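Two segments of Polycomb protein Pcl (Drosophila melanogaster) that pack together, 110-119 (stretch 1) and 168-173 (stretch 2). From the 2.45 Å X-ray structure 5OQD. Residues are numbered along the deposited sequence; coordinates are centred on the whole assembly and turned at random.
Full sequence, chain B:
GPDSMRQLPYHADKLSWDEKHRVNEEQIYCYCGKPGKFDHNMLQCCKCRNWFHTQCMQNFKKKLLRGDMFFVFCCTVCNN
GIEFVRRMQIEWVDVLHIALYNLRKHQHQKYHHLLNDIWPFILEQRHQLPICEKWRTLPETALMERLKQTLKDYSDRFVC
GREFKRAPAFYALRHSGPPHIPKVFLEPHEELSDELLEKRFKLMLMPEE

Stretch 1 110-119: KYHHLLNDIW
Stretch 2 (168-173) PAFYAL

Two short antiparallel strands meet here, and one of them turns into a helix just past the pairing. Stretch 1 comes in extended through Tyr111 (phi/psi -134/-176) and His112 (-142/126), bends at His113 (-66/130) and enters the helix at Leu114 (-59/-52). Stretch 2 runs the other way, with Phe170 (-113/134), Tyr171 (-133/153) and Ala172 (-158/154) extended and Ala169 at -128/11.

The register is set by His112 and Tyr171, the hydrogen-bonded pair with CA atoms 5.4 Å apart. His112 N gives to Tyr171 O at 3.0 Å, somewhat bent at 135°, while Tyr171 N gives to His112 O at 3.0 Å and nearly straight at 171°. His113 and Phe170 form the next, non-hydrogen-bonded pair, whose CA atoms close to 4.5 Å. A third backbone bond lies at the start of the helix: Leu114 N gives to Ala169 O at 2.7 Å and 166°. An amide of the first turn, which has no helical acceptor of its own, is thus satisfied by the carbonyl of Ala169. Two CA-H...O contacts fill in between, Phe170 CA to His112 O at 3.5 Å and His113 CA to Ala169 O at 3.4 Å.

Side chains alternate between the sheet's two faces. His113 and Phe170 share one. His113 takes chi1 t (-166°) with chi2 -91°, and its ring does two jobs. His113 ND1 accepts from Asn116 N at 3.0 Å, capping the helix, while the ring's edge points at the face of Phe170, with centroids 5.1 Å apart and planes at 82°. Phe170, at chi1 m (-74°) and chi2 -78°, lays its ring beside the His113 backbone, so that Phe170 CD1 lies 3.4 Å from His113 N. The small Ala169 brings its CB within 3.3 Å of His113 NE2. The His113 amide is held too: His113 N gives to Asp117 OD2 at 3.0 Å and 138°, with Asp117 at chi1 m (-52°). Behind it the helix opens with a wider pi-type turn, in which His113 O receives both Asp117 N at 2.8 Å and Ile118 N at 3.2 Å, and Trp119 N reaches Leu114 O at 2.6 Å.

The other face carries His112 and Tyr171. Tyr171, at chi1 m (-63°) and chi2 -83°, starts on the face it shares with His112, and its end comes nearer stretch 1, beside Leu114 and Ile118. Leu114 (chi1 t, chi2 p) sets CD2 3.9 Å from Tyr171 CE2, and Ile118 (chi1 m, chi2 t) sets CD1 3.9 Å from Tyr171 CB. Buried His112 (chi1 m, chi2 71°) has Tyr171 O at its ring edge.

At the outer end, Tyr111 adopts chi1 m (-82°) and chi2 85°, which places CD2 4.0 Å from Phe170 CB and 3.8 Å from Ala172 CB. The rule to read is economical: two paired residues fix the register, one further amide ties the helix start to Ala169, and a single histidine ring both caps the helix and packs on its cross-strand partner.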

# COMPACT_ATOMS: atom_id res chain seq x y z
N LYS B 110 14.91 -11.69 11.50
CA LYS B 110 15.06 -12.07 10.10
C LYS B 110 13.78 -12.34 9.29
O LYS B 110 13.61 -11.88 8.17
CB LYS B 110 15.98 -13.27 10.02
N TYR B 111 12.86 -13.08 9.89
CA TYR B 111 11.68 -13.56 9.25
C TYR B 111 10.60 -13.27 10.22
O TYR B 111 10.83 -12.71 11.24
CB TYR B 111 11.75 -15.08 9.12
CG TYR B 111 12.53 -15.62 7.96
CD1 TYR B 111 13.89 -15.78 8.03
CD2 TYR B 111 11.90 -15.99 6.80
CE1 TYR B 111 14.60 -16.27 6.97
CE2 TYR B 111 12.60 -16.48 5.74
CZ TYR B 111 13.95 -16.61 5.83
OH TYR B 111 14.64 -17.10 4.77
N HIS B 112 9.40 -13.68 9.90
CA HIS B 112 8.23 -13.49 10.75
C HIS B 112 7.33 -14.72 10.69
O HIS B 112 6.94 -15.16 9.60
CB HIS B 112 7.45 -12.25 10.32
CG HIS B 112 8.21 -10.97 10.50
ND1 HIS B 112 9.28 -10.62 9.71
CD2 HIS B 112 8.04 -9.95 11.38
CE1 HIS B 112 9.75 -9.45 10.09
NE2 HIS B 112 9.01 -9.02 11.10
N HIS B 113 7.01 -15.27 11.85
CA HIS B 113 6.13 -16.43 11.92
C HIS B 113 4.73 -16.05 11.46
O HIS B 113 4.17 -15.05 11.91
CB HIS B 113 6.09 -16.99 13.35
CG HIS B 113 5.49 -18.36 13.44
ND1 HIS B 113 4.14 -18.57 13.66
CD2 HIS B 113 6.05 -19.58 13.35
CE1 HIS B 113 3.90 -19.87 13.70
NE2 HIS B 113 5.04 -20.51 13.51
N LEU B 114 4.17 -16.85 10.55
CA LEU B 114 2.87 -16.55 9.97
C LEU B 114 1.78 -16.46 11.03
O LEU B 114 1.05 -15.48 11.10
CB LEU B 114 2.49 -17.61 8.93
CG LEU B 114 1.11 -17.46 8.29
CD1 LEU B 114 0.97 -16.09 7.63
CD2 LEU B 114 0.86 -18.57 7.28
N LEU B 115 1.68 -17.49 11.87
CA LEU B 115 0.66 -17.54 12.91
C LEU B 115 0.91 -16.54 14.04
O LEU B 115 -0.03 -15.92 14.54
CB LEU B 115 0.57 -18.96 13.50
CG LEU B 115 -0.41 -19.18 14.66
CD1 LEU B 115 -1.84 -18.92 14.21
CD2 LEU B 115 -0.26 -20.57 15.24
N ASN B 116 2.17 -16.39 14.43
CA ASN B 116 2.52 -15.58 15.60
C ASN B 116 2.63 -14.08 15.32
O ASN B 116 2.27 -13.27 16.17
CB ASN B 116 3.83 -16.08 16.20
CG ASN B 116 3.73 -17.52 16.69
OD1 ASN B 116 2.65 -18.02 16.98
ND2 ASN B 116 4.88 -18.18 16.79
N ASP B 117 3.15 -13.72 14.15
CA ASP B 117 3.44 -12.32 13.86
C ASP B 117 2.69 -11.66 12.71
O ASP B 117 2.44 -10.46 12.73
CB ASP B 117 4.90 -12.17 13.45
CG ASP B 117 5.86 -12.81 14.44
OD1 ASP B 117 5.50 -12.89 15.64
OD2 ASP B 117 6.96 -13.23 14.03
N ILE B 118 2.33 -12.45 11.71
CA ILE B 118 1.68 -11.92 10.51
C ILE B 118 0.18 -12.04 10.74
O ILE B 118 -0.57 -11.10 10.50
CB ILE B 118 2.05 -12.68 9.22
CG1 ILE B 118 3.57 -12.72 9.04
CG2 ILE B 118 1.38 -12.03 8.01
CD1 ILE B 118 4.02 -13.52 7.84
N TRP B 119 -0.26 -13.22 11.19
CA TRP B 119 -1.67 -13.50 11.43
C TRP B 119 -2.36 -12.51 12.37
O TRP B 119 -3.45 -12.03 12.05
CB TRP B 119 -1.82 -14.93 11.96
CG TRP B 119 -3.23 -15.36 12.23
CD1 TRP B 119 -3.77 -15.66 13.45
CD2 TRP B 119 -4.27 -15.56 11.27
NE1 TRP B 119 -5.09 -16.03 13.30
CE2 TRP B 119 -5.42 -15.98 11.97
CE3 TRP B 119 -4.34 -15.43 9.88
CZ2 TRP B 119 -6.62 -16.26 11.34
CZ3 TRP B 119 -5.54 -15.71 9.25
CH2 TRP B 119 -6.66 -16.12 9.98
N PRO B 168 7.06 -25.38 7.21
CA PRO B 168 7.46 -23.97 7.18
C PRO B 168 6.35 -23.02 7.61
O PRO B 168 5.23 -23.12 7.12
CB PRO B 168 7.80 -23.72 5.71
CG PRO B 168 6.83 -24.56 4.99
CD PRO B 168 6.96 -25.84 5.73
N ALA B 169 6.66 -22.12 8.53
CA ALA B 169 5.71 -21.13 8.99
C ALA B 169 6.26 -19.71 8.93
O ALA B 169 5.66 -18.79 9.47
CB ALA B 169 5.24 -21.46 10.39
N PHE B 170 7.40 -19.53 8.28
CA PHE B 170 8.10 -18.25 8.31
C PHE B 170 8.14 -17.55 6.97
O PHE B 170 8.41 -18.16 5.95
CB PHE B 170 9.51 -18.43 8.85
CG PHE B 170 9.57 -18.65 10.33
CD1 PHE B 170 9.42 -17.60 11.21
CD2 PHE B 170 9.76 -19.92 10.84
CE1 PHE B 170 9.47 -17.80 12.57
CE2 PHE B 170 9.82 -20.13 12.20
CZ PHE B 170 9.67 -19.07 13.07
N TYR B 171 7.84 -16.26 6.98
CA TYR B 171 7.86 -15.47 5.75
C TYR B 171 8.59 -14.15 5.92
O TYR B 171 8.67 -13.61 7.01
CB TYR B 171 6.44 -15.23 5.25
CG TYR B 171 5.73 -16.50 4.88
CD1 TYR B 171 5.91 -17.07 3.64
CD2 TYR B 171 4.89 -17.13 5.77
CE1 TYR B 171 5.27 -18.24 3.30
CE2 TYR B 171 4.24 -18.29 5.44
CZ TYR B 171 4.44 -18.84 4.20
OH TYR B 171 3.80 -20.00 3.86
N ALA B 172 9.14 -13.66 4.82
CA ALA B 172 9.85 -12.39 4.81
C ALA B 172 9.89 -11.83 3.40
O ALA B 172 9.80 -12.58 2.42
CB ALA B 172 11.26 -12.57 5.35
N LEU B 173 10.01 -10.52 3.29
CA LEU B 173 10.19 -9.88 1.99
C LEU B 173 11.53 -10.30 1.41
O LEU B 173 12.55 -10.29 2.11
CB LEU B 173 10.11 -8.36 2.12
CG LEU B 173 8.76 -7.75 2.49
CD1 LEU B 173 8.90 -6.26 2.78
CD2 LEU B 173 7.75 -7.99 1.38